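Local coordinates for protein clan CA, family C40, NlpC/P60 superfamily cysteine peptidase (Trichomonas vaginalis, PDB 6BIO) that probably hydrolyses peptide bonds of bacterial peptidoglycan, as a cysteine peptidase of the NlpC/P60 family, at residues A[47-50]-A[51-54]; A[152-155]-A[156-159]; A[251-255]-A[256-260]; A[226-229]-A[230-233]. One frame throughout, in Å; residues are numbered along the deposited sequence. Where two conformers were deposited one is given.

Interaction 1. Residues A[47-50]-A[51-54]; sequences WLYF and DYYV
Y49 and Y52, first and last residues of a type II beta turn, run side by side and make the dense part of this contact. Y49 CB lies over the middle of the Y52 ring, 4.0 Å from its centroid and 10° off the normal, a CH-pi contact. Beyond it the Y49 ring presents its edge to the same ring in an offset edge-to-face pair with planes 72° apart, and Y49 CD2 comes 3.9 Å from Y52 CE2. Y52 CG stands beside its backbone N, chi1 -81°, which swings the ring back under Y49. The backbone closes the turn with Y52 N donating to Y49 O at 3.1 Å. L48 CD2 touches the rim of the Y52 ring loosely, 4.4 Å from Y52 CD2. Y49 N, buried above that ring, has no partner. The looser, partly exposed side is the turn's outer corner, where D51 CB rests over one face of the F50 ring, 4.2 Å from its centroid. D51 has a positive phi, which aspartate tolerates better than most residues, and its carboxylate forms salt bridges with R22 and R192. Tyrosine suits position 52 because its ring packs while its hydroxyl bonds Q187 of helix 182-191. The turn thus links strands 46-49 and 53-60, L48 and V54 packing on strands 19-23 and 63-68, while the two tyrosines meet S175 of a loop.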
ATOM      1  N   TRP A  47      -2.228   5.978  13.755  1.00  7.51           N
ATOM      2  CA  TRP A  47      -0.893   5.447  13.893  1.00  7.01           C
ATOM      3  C   TRP A  47      -0.494   4.785  12.587  1.00  6.40           C
ATOM      4  O   TRP A  47      -1.325   4.447  11.751  1.00  6.75           O
ATOM      5  CB  TRP A  47      -0.849   4.363  14.974  1.00  8.40           C
ATOM      6  CG  TRP A  47      -1.085   4.834  16.388  1.00  8.99           C
ATOM      7  CD1 TRP A  47      -0.125   4.958  17.369  1.00 10.57           C
ATOM      8  CD2 TRP A  47      -2.320   5.189  17.017  1.00 10.09           C
ATOM      9  NE1 TRP A  47      -0.685   5.352  18.559  1.00 11.53           N
ATOM     10  CE2 TRP A  47      -2.031   5.504  18.379  1.00 11.09           C
ATOM     11  CE3 TRP A  47      -3.641   5.260  16.581  1.00 10.23           C
ATOM     12  CZ2 TRP A  47      -3.028   5.911  19.290  1.00 12.35           C
ATOM     13  CZ3 TRP A  47      -4.633   5.655  17.502  1.00 12.46           C
ATOM     14  CH2 TRP A  47      -4.312   5.978  18.828  1.00 12.78           C
ATOM     15  N   LEU A  48       0.810   4.591  12.423  1.00  6.05           N
ATOM     16  CA  LEU A  48       1.321   3.676  11.411  1.00  6.53           C
ATOM     17  C   LEU A  48       2.118   2.577  12.103  1.00  6.03           C
ATOM     18  O   LEU A  48       2.438   2.696  13.283  1.00  7.60           O
ATOM     19  CB  LEU A  48       2.161   4.377  10.336  1.00  7.17           C
ATOM     20  CG  LEU A  48       1.394   5.339   9.452  1.00  8.14           C
ATOM     21  CD1 LEU A  48       2.366   6.036   8.513  1.00  9.14           C
ATOM     22  CD2 LEU A  48       0.266   4.662   8.698  1.00  7.87           C
ATOM     23  N   TYR A  49       2.403   1.485  11.368  1.00  5.89           N
ATOM     24  CA  TYR A  49       2.758   0.207  11.994  1.00  6.42           C
ATOM     25  C   TYR A  49       4.041  -0.405  11.434  1.00  7.06           C
ATOM     26  O   TYR A  49       4.422  -0.178  10.285  1.00  6.91           O
ATOM     27  CB  TYR A  49       1.575  -0.780  11.904  1.00  6.71           C
ATOM     28  CG  TYR A  49       0.372  -0.225  12.602  1.00  6.30           C
ATOM     29  CD1 TYR A  49       0.280  -0.248  13.978  1.00  7.08           C
ATOM     30  CD2 TYR A  49      -0.615   0.455  11.895  1.00  6.48           C
ATOM     31  CE1 TYR A  49      -0.801   0.288  14.642  1.00  7.14           C
ATOM     32  CE2 TYR A  49      -1.661   1.031  12.535  1.00  6.87           C
ATOM     33  CZ  TYR A  49      -1.766   0.956  13.914  1.00  6.80           C
ATOM     34  OH  TYR A  49      -2.843   1.536  14.571  1.00  7.45           O
ATOM     35  N   PHE A  50       4.658  -1.227  12.279  1.00  7.18           N
ATOM     36  CA  PHE A  50       5.891  -1.915  11.947  1.00  6.25           C
ATOM     37  C   PHE A  50       5.799  -2.616  10.601  1.00  6.52           C
ATOM     38  O   PHE A  50       4.811  -3.292  10.296  1.00  6.66           O
ATOM     39  CB  PHE A  50       6.150  -2.945  13.048  1.00  7.35           C
ATOM     40  CG  PHE A  50       7.360  -3.785  12.809  1.00  7.73           C
ATOM     41  CD1 PHE A  50       8.637  -3.252  12.879  1.00  7.56           C
ATOM     42  CD2 PHE A  50       7.195  -5.099  12.445  1.00  7.29           C
ATOM     43  CE1 PHE A  50       9.711  -4.062  12.598  1.00  8.02           C
ATOM     44  CE2 PHE A  50       8.304  -5.930  12.206  1.00  8.00           C
ATOM     45  CZ  PHE A  50       9.542  -5.406  12.258  1.00  7.93           C
ATOM     46  N   ASP A  51       6.843  -2.455   9.781  1.00  6.17           N
ATOM     47  CA  ASP A  51       7.021  -3.134   8.506  1.00  6.26           C
ATOM     48  C   ASP A  51       6.100  -2.632   7.406  1.00  5.71           C
ATOM     49  O   ASP A  51       6.086  -3.221   6.338  1.00  6.82           O
ATOM     50  CB  ASP A  51       6.981  -4.651   8.655  1.00  6.95           C
ATOM     51  CG  ASP A  51       7.698  -5.388   7.543  1.00  8.14           C
ATOM     52  OD1 ASP A  51       8.840  -5.015   7.218  1.00  8.88           O
ATOM     53  OD2 ASP A  51       7.153  -6.378   7.031  1.00  8.88           O
ATOM     54  N   TYR A  52       5.375  -1.535   7.638  1.00  5.30           N
ATOM     55  CA  TYR A  52       4.713  -0.846   6.546  1.00  5.02           C
ATOM     56  C   TYR A  52       5.749  -0.135   5.685  1.00  5.38           C
ATOM     57  O   TYR A  52       6.786   0.322   6.165  1.00  6.82           O
ATOM     58  CB  TYR A  52       3.706   0.182   7.094  1.00  5.94           C
ATOM     59  CG  TYR A  52       2.345  -0.368   7.535  1.00  5.75           C
ATOM     60  CD1 TYR A  52       2.137  -1.731   7.747  1.00  5.74           C
ATOM     61  CD2 TYR A  52       1.262   0.492   7.731  1.00  5.92           C
ATOM     62  CE1 TYR A  52       0.910  -2.205   8.148  1.00  5.68           C
ATOM     63  CE2 TYR A  52       0.041   0.008   8.126  1.00  5.85           C
ATOM     64  CZ  TYR A  52      -0.141  -1.334   8.332  1.00  5.96           C
ATOM     65  OH  TYR A  52      -1.362  -1.810   8.728  1.00  6.63           O
ATOM     66  N   TYR A  53       5.425  -0.019   4.399  1.00  5.74           N
ATOM     67  CA  TYR A  53       6.236   0.715   3.436  1.00  5.73           C
ATOM     68  C   TYR A  53       5.588   2.068   3.133  1.00  5.54           C
ATOM     69  O   TYR A  53       4.361   2.179   3.008  1.00  5.16           O
ATOM     70  CB  TYR A  53       6.398  -0.108   2.150  1.00  6.18           C
ATOM     71  CG  TYR A  53       6.991  -1.491   2.308  1.00  6.64           C
ATOM     72  CD1 TYR A  53       7.745  -1.847   3.389  1.00  6.97           C
ATOM     73  CD2 TYR A  53       6.760  -2.430   1.335  1.00  7.39           C
ATOM     74  CE1 TYR A  53       8.274  -3.133   3.495  1.00  7.44           C
ATOM     75  CE2 TYR A  53       7.309  -3.703   1.403  1.00  7.60           C
ATOM     76  CZ  TYR A  53       8.052  -4.039   2.491  1.00  7.84           C
ATOM     77  OH  TYR A  53       8.585  -5.320   2.568  1.00  8.73           O
ATOM     78  N   VAL A  54       6.436   3.085   2.980  1.00  5.21           N
ATOM     79  CA  VAL A  54       5.986   4.439   2.686  1.00  5.30           C
ATOM     80  C   VAL A  54       6.924   5.055   1.658  1.00  5.32           C
ATOM     81  O   VAL A  54       8.054   4.605   1.467  1.00  5.98           O
ATOM     82  CB  VAL A  54       5.923   5.334   3.947  1.00  5.80           C
ATOM     83  CG1 VAL A  54       5.009   4.723   4.963  1.00  6.59           C
ATOM     84  CG2 VAL A  54       7.308   5.580   4.506  1.00  6.61           C
TER

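Interaction 2. Residues A[152-155]-A[156-159]; sequences ANDG and ERAA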
ATOM      1  N   ALA A 152      -5.458  -8.987 -13.115  1.00 19.72           N
ATOM      2  CA  ALA A 152      -6.094  -8.036 -14.011  1.00 19.41           C
ATOM      3  C   ALA A 152      -6.200  -6.670 -13.385  1.00 17.65           C
ATOM      4  O   ALA A 152      -6.413  -5.680 -14.085  1.00 19.24           O
ATOM      5  CB  ALA A 152      -7.508  -8.508 -14.355  1.00 20.45           C
ATOM      6  N   ASN A 153      -6.060  -6.586 -12.075  1.00 14.83           N
ATOM      7  CA  ASN A 153      -6.208  -5.308 -11.395  1.00 12.76           C
ATOM      8  C   ASN A 153      -5.643  -5.458  -9.988  1.00 10.71           C
ATOM      9  O   ASN A 153      -5.315  -6.564  -9.531  1.00 10.16           O
ATOM     10  CB  ASN A 153      -7.665  -4.830 -11.372  1.00 12.69           C
ATOM     11  CG  ASN A 153      -8.582  -5.878 -10.839  1.00 13.01           C
ATOM     12  OD1 ASN A 153      -8.460  -6.280  -9.677  1.00 11.97           O
ATOM     13  ND2 ASN A 153      -9.506  -6.358 -11.677  1.00 13.78           N
ATOM     14  N   ASP A 154      -5.540  -4.327  -9.303  1.00  9.06           N
ATOM     15  CA  ASP A 154      -5.009  -4.313  -7.961  1.00  8.68           C
ATOM     16  C   ASP A 154      -5.915  -5.046  -6.979  1.00  8.11           C
ATOM     17  O   ASP A 154      -5.429  -5.482  -5.932  1.00  7.79           O
ATOM     18  CB  ASP A 154      -4.791  -2.884  -7.459  1.00  8.34           C
ATOM     19  CG  ASP A 154      -3.498  -2.251  -7.955  1.00  8.75           C
ATOM     20  OD1 ASP A 154      -2.602  -2.963  -8.494  1.00  9.41           O
ATOM     21  OD2 ASP A 154      -3.392  -1.008  -7.807  1.00  8.99           O
ATOM     22  N   GLY A 155      -7.214  -5.192  -7.268  1.00  8.47           N
ATOM     23  CA  GLY A 155      -8.061  -6.044  -6.422  1.00  8.57           C
ATOM     24  C   GLY A 155      -7.607  -7.495  -6.382  1.00  8.94           C
ATOM     25  O   GLY A 155      -7.531  -8.118  -5.300  1.00  9.13           O
ATOM     26  N   GLU A 156      -7.290  -8.051  -7.560  1.00  9.43           N
ATOM     27  CA  GLU A 156      -6.740  -9.391  -7.603  1.00  9.67           C
ATOM     28  C   GLU A 156      -5.413  -9.433  -6.875  1.00  8.99           C
ATOM     29  O   GLU A 156      -5.105 -10.415  -6.198  1.00  9.04           O
ATOM     30  CB  GLU A 156      -6.594  -9.854  -9.064  1.00 11.29           C
ATOM     31  CG  GLU A 156      -7.984 -10.003  -9.723  1.00 13.89           C
ATOM     32  CD  GLU A 156      -7.986 -10.589 -11.101  1.00 16.98           C
ATOM     33  OE1 GLU A 156      -6.908 -10.993 -11.604  1.00 18.63           O
ATOM     34  OE2 GLU A 156      -9.127 -10.711 -11.645  1.00 19.26           O
ATOM     35  N   ARG A 157      -4.604  -8.379  -6.974  1.00  8.16           N
ATOM     36  CA  ARG A 157      -3.331  -8.390  -6.259  0.53  8.23           C
ATOM     37  C   ARG A 157      -3.558  -8.373  -4.749  1.00  7.99           C
ATOM     38  O   ARG A 157      -2.820  -9.015  -3.990  1.00  8.04           O
ATOM     39  CB  ARG A 157      -2.468  -7.206  -6.707  0.53  8.14           C
ATOM     40  CG  ARG A 157      -2.103  -7.242  -8.162  0.53  8.97           C
ATOM     41  CD  ARG A 157      -1.146  -6.108  -8.567  0.53 10.17           C
ATOM     42  NE  ARG A 157      -0.822  -6.221  -9.981  0.53 12.05           N
ATOM     43  CZ  ARG A 157      -1.492  -5.635 -10.968  0.53 13.03           C
ATOM     44  NH1 ARG A 157      -1.123  -5.843 -12.231  0.53 13.63           N
ATOM     45  NH2 ARG A 157      -2.486  -4.800 -10.708  0.53 13.40           N
ATOM     46  N   ALA A 158      -4.554  -7.618  -4.289  1.00  7.29           N
ATOM     47  CA  ALA A 158      -4.850  -7.575  -2.862  1.00  7.21           C
ATOM     48  C   ALA A 158      -5.304  -8.939  -2.362  1.00  7.58           C
ATOM     49  O   ALA A 158      -4.902  -9.371  -1.273  1.00  7.60           O
ATOM     50  CB  ALA A 158      -5.909  -6.524  -2.598  1.00  8.04           C
ATOM     51  N   ALA A 159      -6.123  -9.639  -3.154  1.00  7.51           N
ATOM     52  CA  ALA A 159      -6.579 -10.978  -2.797  1.00  8.63           C
ATOM     53  C   ALA A 159      -5.401 -11.932  -2.697  1.00  9.48           C
ATOM     54  O   ALA A 159      -5.335 -12.751  -1.773  1.00 10.16           O
ATOM     55  CB  ALA A 159      -7.581 -11.473  -3.837  1.00  9.13           C
TER
HETATM   56  O   HOH W   1     -11.262  -9.241 -10.953  1.00 22.05           O
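E156 reaches back before its own helix, where its OE1 accepts from A152 N at 2.9 Å in a nearly straight bond (172°) that meets the carboxylate from above its plane. N153 OD1 in turn takes E156 N at 3.0 Å, the donor tilted from the amide's carbonyl plane. With N153 CG between its backbone N and carbonyl carbon (chi1 52°), the amide is brought back over the first turn. A water accepts weakly from N153 ND2 and donates to E156 OE2. On another side of the turn D154 OD1 and R157 NH2 form a salt bridge of 2.9 Å in the conformer described, the carboxylate and guanidinium strongly inclined to each other. The firmest partners of both groups lie outside the segments: K147 forms a salt bridge with D154 OD1, and R157 NE donates to Q148 O, which probably helps to fix the pair. Helical bonds follow, A158 N to D154 O at 2.8 Å and A159 N to G155 O at 3.0 Å. G155 leaves room beside N153 OD1; small A158 and A159 touch M240 and V242 of strand 237-243, consistent with close approach. Asparagine as N-cap with an acidic side chain three residues on is typical of helix starts, here that of helix 154-163, although E156 bonds A152 N instead of the N-cap N of a classical capping box.

Interaction 3. Residues A[251-255]-A[256-260]; sequences STNGY and VVKYQ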
ATOM      1  N   SER A 251      -9.760 -14.012  12.181  1.00  9.78           N
ATOM      2  CA  SER A 251     -10.919 -14.261  13.012  1.00 10.78           C
ATOM      3  C   SER A 251     -10.518 -14.818  14.360  1.00 10.87           C
ATOM      4  O   SER A 251      -9.599 -15.623  14.454  1.00 10.74           O
ATOM      5  CB  SER A 251     -11.785 -15.302  12.339  1.00 12.67           C
ATOM      6  OG  SER A 251     -12.933 -15.611  13.106  1.00 14.08           O
ATOM      7  N   THR A 252     -11.248 -14.424  15.403  1.00 11.71           N
ATOM      8  CA  THR A 252     -11.039 -15.050  16.701  1.00 13.19           C
ATOM      9  C   THR A 252     -11.584 -16.463  16.734  1.00 13.09           C
ATOM     10  O   THR A 252     -11.170 -17.240  17.598  1.00 13.58           O
ATOM     11  CB  THR A 252     -11.659 -14.225  17.830  1.00 15.08           C
ATOM     12  OG1 THR A 252     -13.047 -13.998  17.562  1.00 16.11           O
ATOM     13  CG2 THR A 252     -10.920 -12.951  18.009  1.00 16.88           C
ATOM     14  N   ASN A 253     -12.461 -16.818  15.807  1.00 13.30           N
ATOM     15  CA  ASN A 253     -12.935 -18.187  15.689  1.00 14.15           C
ATOM     16  C   ASN A 253     -11.854 -18.966  14.953  1.00 13.48           C
ATOM     17  O   ASN A 253     -11.691 -18.835  13.736  1.00 15.28           O
ATOM     18  CB  ASN A 253     -14.246 -18.214  14.927  1.00 15.56           C
ATOM     19  CG  ASN A 253     -14.858 -19.571  14.950  1.00 17.86           C
ATOM     20  OD1 ASN A 253     -14.173 -20.570  14.788  1.00 18.07           O
ATOM     21  ND2 ASN A 253     -16.162 -19.620  15.172  1.00 19.15           N
ATOM     22  N   GLY A 254     -11.059 -19.741  15.687  1.00 12.05           N
ATOM     23  CA  GLY A 254      -9.855 -20.320  15.156  1.00 11.77           C
ATOM     24  C   GLY A 254      -8.594 -19.507  15.409  1.00 11.31           C
ATOM     25  O   GLY A 254      -7.494 -20.025  15.194  1.00 12.62           O
ATOM     26  N   TYR A 255      -8.732 -18.252  15.863  1.00 10.46           N
ATOM     27  CA  TYR A 255      -7.611 -17.340  16.099  1.00  9.70           C
ATOM     28  C   TYR A 255      -6.616 -17.357  14.946  1.00  9.62           C
ATOM     29  O   TYR A 255      -5.412 -17.515  15.137  1.00  9.76           O
ATOM     30  CB  TYR A 255      -6.914 -17.655  17.422  1.00 10.78           C
ATOM     31  CG  TYR A 255      -7.874 -17.683  18.586  1.00 10.75           C
ATOM     32  CD1 TYR A 255      -8.217 -16.524  19.261  1.00 11.61           C
ATOM     33  CD2 TYR A 255      -8.434 -18.884  18.987  1.00 11.66           C
ATOM     34  CE1 TYR A 255      -9.126 -16.556  20.318  1.00 11.91           C
ATOM     35  CE2 TYR A 255      -9.321 -18.948  20.029  1.00 12.90           C
ATOM     36  CZ  TYR A 255      -9.660 -17.783  20.692  1.00 12.33           C
ATOM     37  OH  TYR A 255     -10.564 -17.842  21.770  1.00 13.98           O
ATOM     38  N   VAL A 256      -7.110 -17.156  13.732  1.00  8.90           N
ATOM     39  CA  VAL A 256      -6.274 -17.382  12.556  1.00  9.60           C
ATOM     40  C   VAL A 256      -6.841 -16.621  11.369  1.00  8.83           C
ATOM     41  O   VAL A 256      -8.052 -16.317  11.313  1.00  9.48           O
ATOM     42  CB  VAL A 256      -6.168 -18.914  12.320  1.00 10.76           C
ATOM     43  CG1 VAL A 256      -7.506 -19.418  11.845  1.00 11.60           C
ATOM     44  CG2 VAL A 256      -5.016 -19.247  11.406  1.00 11.51           C
ATOM     45  N   VAL A 257      -5.967 -16.369  10.399  1.00  8.75           N
ATOM     46  CA  VAL A 257      -6.338 -15.871   9.088  1.00  8.08           C
ATOM     47  C   VAL A 257      -6.769 -17.066   8.258  1.00  8.17           C
ATOM     48  O   VAL A 257      -6.005 -18.020   8.092  1.00  9.60           O
ATOM     49  CB  VAL A 257      -5.156 -15.146   8.436  1.00  8.02           C
ATOM     50  CG1 VAL A 257      -5.517 -14.733   6.969  1.00  7.74           C
ATOM     51  CG2 VAL A 257      -4.739 -13.965   9.292  1.00  8.65           C
ATOM     52  N   LYS A 258      -7.993 -17.017   7.752  1.00  8.72           N
ATOM     53  CA  LYS A 258      -8.625 -18.146   7.093  1.00  9.34           C
ATOM     54  C   LYS A 258      -9.689 -17.707   6.100  1.00  9.05           C
ATOM     55  O   LYS A 258     -10.166 -16.557   6.108  1.00  8.86           O
ATOM     56  CB  LYS A 258      -9.278 -19.080   8.108  1.00 10.62           C
ATOM     57  CG  LYS A 258     -10.384 -18.447   8.923  1.00 12.45           C
ATOM     58  CD  LYS A 258     -10.999 -19.468   9.881  1.00 15.17           C
ATOM     59  CE  LYS A 258     -11.819 -18.839  10.873  1.00 17.59           C
ATOM     60  NZ  LYS A 258     -12.722 -19.869  11.514  1.00 19.13           N
ATOM     61  N   TYR A 259     -10.053 -18.658   5.239  1.00  9.66           N
ATOM     62  CA  TYR A 259     -11.206 -18.502   4.373  1.00  9.87           C
ATOM     63  C   TYR A 259     -12.508 -18.580   5.158  1.00 10.69           C
ATOM     64  O   TYR A 259     -12.618 -19.256   6.195  1.00 11.58           O
ATOM     65  CB  TYR A 259     -11.233 -19.616   3.336  1.00 10.34           C
ATOM     66  CG  TYR A 259     -10.214 -19.516   2.212  1.00 12.13           C
ATOM     67  CD1 TYR A 259     -10.476 -18.774   1.070  1.00 13.65           C
ATOM     68  CD2 TYR A 259      -9.006 -20.202   2.276  1.00 13.34           C
ATOM     69  CE1 TYR A 259      -9.569 -18.714   0.046  1.00 14.74           C
ATOM     70  CE2 TYR A 259      -8.086 -20.127   1.243  1.00 13.89           C
ATOM     71  CZ  TYR A 259      -8.392 -19.401   0.133  1.00 15.08           C
ATOM     72  OH  TYR A 259      -7.460 -19.315  -0.868  1.00 16.80           O
ATOM     73  N   GLN A 260     -13.525 -17.943   4.587  1.00 10.68           N
ATOM     74  CA  GLN A 260     -14.896 -18.010   5.087  0.55 10.86           C
ATOM     75  C   GLN A 260     -15.850 -17.941   3.913  1.00 11.34           C
ATOM     76  O   GLN A 260     -15.712 -17.103   3.022  1.00 11.38           O
ATOM     77  CB  GLN A 260     -15.260 -16.837   6.009  0.55 11.05           C
ATOM     78  CG  GLN A 260     -16.786 -16.720   6.307  0.55 10.95           C
ATOM     79  CD  GLN A 260     -17.335 -17.893   7.147  0.55 11.28           C
ATOM     80  OE1 GLN A 260     -16.688 -18.294   8.117  0.55 10.92           O
ATOM     81  NE2 GLN A 260     -18.546 -18.426   6.794  0.55 11.53           N
TER
HETATM   82  O   HOH W   2     -12.250 -21.955  13.096  1.00 56.33           O
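S251 and V256 face each other as an antiparallel hydrogen-bonded pair: S251 N donates to V256 O at 3.0 Å, and V256 N returns a bond of 3.0 Å to S251 O. Their side chains share a sheet face with K258, whose CE packs 3.8 Å from S251 CB. K258 CG stands between its backbone N and carbonyl carbon, chi1 62°, and the chain then extends toward the loop. A water accepts from K258 NZ at 2.7 Å and donates to N253 OD1 at 2.9 Å, joining the long flexible lysine to the asparagine amide; a direct contact of the amine with N253 O is weak and its geometry doubtful. Because Y255 and V256 both sit opposite S251, the connection between strands 246-251 and 256-261 is a hairpin with a G1 beta bulge. Inside it, S251 OG accepts from N253 N at 3.0 Å, an ST turn that a small hydroxyl residue suits well. G254 has a positive phi that calls for glycine, and V256 CG1 lies 3.4 Å from G254 O. T252 O sits over the centre of the Y255 ring. Farther out, Y255 bonds the backbone of Y170, and V257 bonds those of G167 and C168.

Interaction 4. Residues A[226-229]-A[230-233]; sequences RTDS and DNPM
D228 supplies most of the direct hydrogen bonds to 230-233, gripping with both carboxylate oxygens. D228 OD1 accepts from D230 N at 2.9 Å, and D228 OD2 accepts from N231 ND2, also at 2.9 Å, in a nearly straight bond of 170°. Both donors stand above the carboxylate plane, although D228 OD2 lies almost in the plane of the N231 amide. With CG opposite its backbone N (chi1 179°), the D228 side chain runs alongside that of N231. N231 N also bonds D228 O, closing a type I beta turn; the bond from D230 N adds an Asx turn at the same aspartate, a role that suits a short acceptor side chain. P232 follows, lacking an N-H, and offers its CA-H to D228 O. At the other end R226 NE gives a weak bond to P232 O, which lies at the edge of the guanidinium. Water work is extensive: one water accepts a hydrogen bond from R226 NH2 at 2.9 Å and donates one to P232 O, a second donates to R226 O and P232 O, and another accepts from D228 N. Charge and packing are lighter. D228 OD1 and D230 OD2, 4.6 Å apart, share a donating water that probably eases their repulsion. M233 CE lies over one guanidinium face, 4.2 Å from R226 NE, while the R226 side chain also touches P268.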
ATOM      1  N   ARG A 226     -21.343  -6.166  11.066  1.00  7.99           N
ATOM      2  CA  ARG A 226     -21.752  -5.838  12.425  1.00  9.12           C
ATOM      3  C   ARG A 226     -21.898  -7.149  13.175  1.00  9.98           C
ATOM      4  O   ARG A 226     -22.838  -7.909  12.927  1.00 11.87           O
ATOM      5  CB  ARG A 226     -23.059  -5.024  12.409  1.00  9.34           C
ATOM      6  CG  ARG A 226     -22.941  -3.794  11.536  1.00 10.67           C
ATOM      7  CD  ARG A 226     -24.050  -2.784  11.832  1.00 12.39           C
ATOM      8  NE  ARG A 226     -25.342  -3.383  11.533  1.00 13.18           N
ATOM      9  CZ  ARG A 226     -25.914  -3.466  10.346  1.00 12.65           C
ATOM     10  NH1 ARG A 226     -25.399  -2.857   9.287  1.00 13.22           N
ATOM     11  NH2 ARG A 226     -27.075  -4.121  10.226  1.00 13.00           N
ATOM     12  N   THR A 227     -20.949  -7.439  14.067  1.00  9.64           N
ATOM     13  CA  THR A 227     -20.878  -8.753  14.711  1.00  9.96           C
ATOM     14  C   THR A 227     -21.096  -8.730  16.209  1.00 11.06           C
ATOM     15  O   THR A 227     -21.029  -9.799  16.822  1.00 13.18           O
ATOM     16  CB  THR A 227     -19.544  -9.486  14.422  1.00 10.67           C
ATOM     17  OG1 THR A 227     -18.480  -8.862  15.141  1.00 11.43           O
ATOM     18  CG2 THR A 227     -19.222  -9.523  12.930  1.00 11.19           C
ATOM     19  N   ASP A 228     -21.372  -7.577  16.821  1.00 10.94           N
ATOM     20  CA  ASP A 228     -21.528  -7.478  18.282  1.00 10.99           C
ATOM     21  C   ASP A 228     -22.992  -7.215  18.610  1.00 11.31           C
ATOM     22  O   ASP A 228     -23.506  -6.115  18.390  1.00 11.53           O
ATOM     23  CB  ASP A 228     -20.639  -6.346  18.807  1.00 12.66           C
ATOM     24  CG  ASP A 228     -20.760  -6.147  20.306  1.00 14.84           C
ATOM     25  OD1 ASP A 228     -21.541  -6.847  20.976  1.00 15.62           O
ATOM     26  OD2 ASP A 228     -20.058  -5.254  20.819  1.00 17.19           O
ATOM     27  N   SER A 229     -23.682  -8.234  19.107  1.00 12.25           N
ATOM     28  CA  SER A 229     -25.116  -8.043  19.361  1.00 14.24           C
ATOM     29  C   SER A 229     -25.409  -7.130  20.550  1.00 13.27           C
ATOM     30  O   SER A 229     -26.551  -6.674  20.675  1.00 13.34           O
ATOM     31  CB  SER A 229     -25.816  -9.390  19.509  1.00 17.12           C
ATOM     32  OG  SER A 229     -25.223 -10.106  20.532  1.00 19.53           O
ATOM     33  N   ASP A 230     -24.420  -6.804  21.369  1.00 13.53           N
ATOM     34  CA  ASP A 230     -24.596  -5.754  22.372  1.00 15.41           C
ATOM     35  C   ASP A 230     -24.391  -4.351  21.807  1.00 16.15           C
ATOM     36  O   ASP A 230     -24.636  -3.377  22.527  1.00 18.16           O
ATOM     37  CB  ASP A 230     -23.615  -5.920  23.534  1.00 17.31           C
ATOM     38  CG  ASP A 230     -23.983  -7.069  24.490  1.00 18.51           C
ATOM     39  OD1 ASP A 230     -25.134  -7.509  24.551  1.00 17.27           O
ATOM     40  OD2 ASP A 230     -23.084  -7.529  25.213  1.00 21.02           O
ATOM     41  N   ASN A 231     -23.899  -4.232  20.572  1.00 14.40           N
ATOM     42  CA  ASN A 231     -23.753  -2.947  19.890  1.00 14.91           C
ATOM     43  C   ASN A 231     -24.137  -3.180  18.435  1.00 12.98           C
ATOM     44  O   ASN A 231     -23.299  -3.077  17.533  1.00 12.58           O
ATOM     45  CB  ASN A 231     -22.317  -2.435  19.998  1.00 17.38           C
ATOM     46  CG  ASN A 231     -21.948  -2.070  21.419  1.00 19.52           C
ATOM     47  OD1 ASN A 231     -22.341  -1.012  21.934  1.00 21.20           O
ATOM     48  ND2 ASN A 231     -21.209  -2.967  22.080  1.00 20.17           N
ATOM     49  N   PRO A 232     -25.410  -3.521  18.179  1.00 12.94           N
ATOM     50  CA  PRO A 232     -25.773  -4.110  16.879  1.00 12.82           C
ATOM     51  C   PRO A 232     -25.666  -3.165  15.720  1.00 12.49           C
ATOM     52  O   PRO A 232     -25.680  -3.636  14.572  1.00 13.59           O
ATOM     53  CB  PRO A 232     -27.225  -4.580  17.088  1.00 13.74           C
ATOM     54  CG  PRO A 232     -27.738  -3.684  18.188  1.00 13.81           C
ATOM     55  CD  PRO A 232     -26.546  -3.471  19.113  1.00 13.75           C
ATOM     56  N   MET A 233     -25.570  -1.861  15.960  1.00 12.35           N
ATOM     57  CA  MET A 233     -25.434  -0.922  14.864  1.00 13.81           C
ATOM     58  C   MET A 233     -23.988  -0.555  14.564  1.00 13.50           C
ATOM     59  O   MET A 233     -23.746   0.229  13.639  1.00 15.88           O
ATOM     60  CB  MET A 233     -26.277   0.335  15.115  1.00 16.66           C
ATOM     61  CG  MET A 233     -27.816   0.055  15.322  1.00 20.63           C
ATOM     62  SD  MET A 233     -28.678  -0.897  13.992  1.00 24.82           S
ATOM     63  CE  MET A 233     -27.765  -0.168  12.668  1.00 24.43           C
TER
HETATM   64  O   HOH W   3     -27.589  -5.308  12.862  1.00 24.74           O
HETATM   65  O   HOH W   4     -25.593  -6.700  14.027  1.00 42.96           O
HETATM   66  O   HOH W   5     -22.133  -5.032  15.818  1.00 10.30           O
HETATM   67  O   HOH W   6     -20.969  -8.615  23.071  1.00 34.68           O

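From the N terminus the contacts come in the order 1, 2, 4, 3, all in series, none nested or crossing. Interaction 1 closes the turn between strands 46-49 and 53-60 of the N-terminal antiparallel beta region, and Y52 ties it to helix 182-191. Interaction 2 starts helix 154-163, which packs on strand 237-243 of the six-stranded sheet. Interaction 4 closes part of the loop that leads into this same strand, and interaction 3 closes the hairpin to an outermost strand, 256-261. Interactions 3 and 4 both fall within the NlpC/P60 range; their nearest atoms are about 8 Å apart, and those of interactions 2 and 3 about 7 Å.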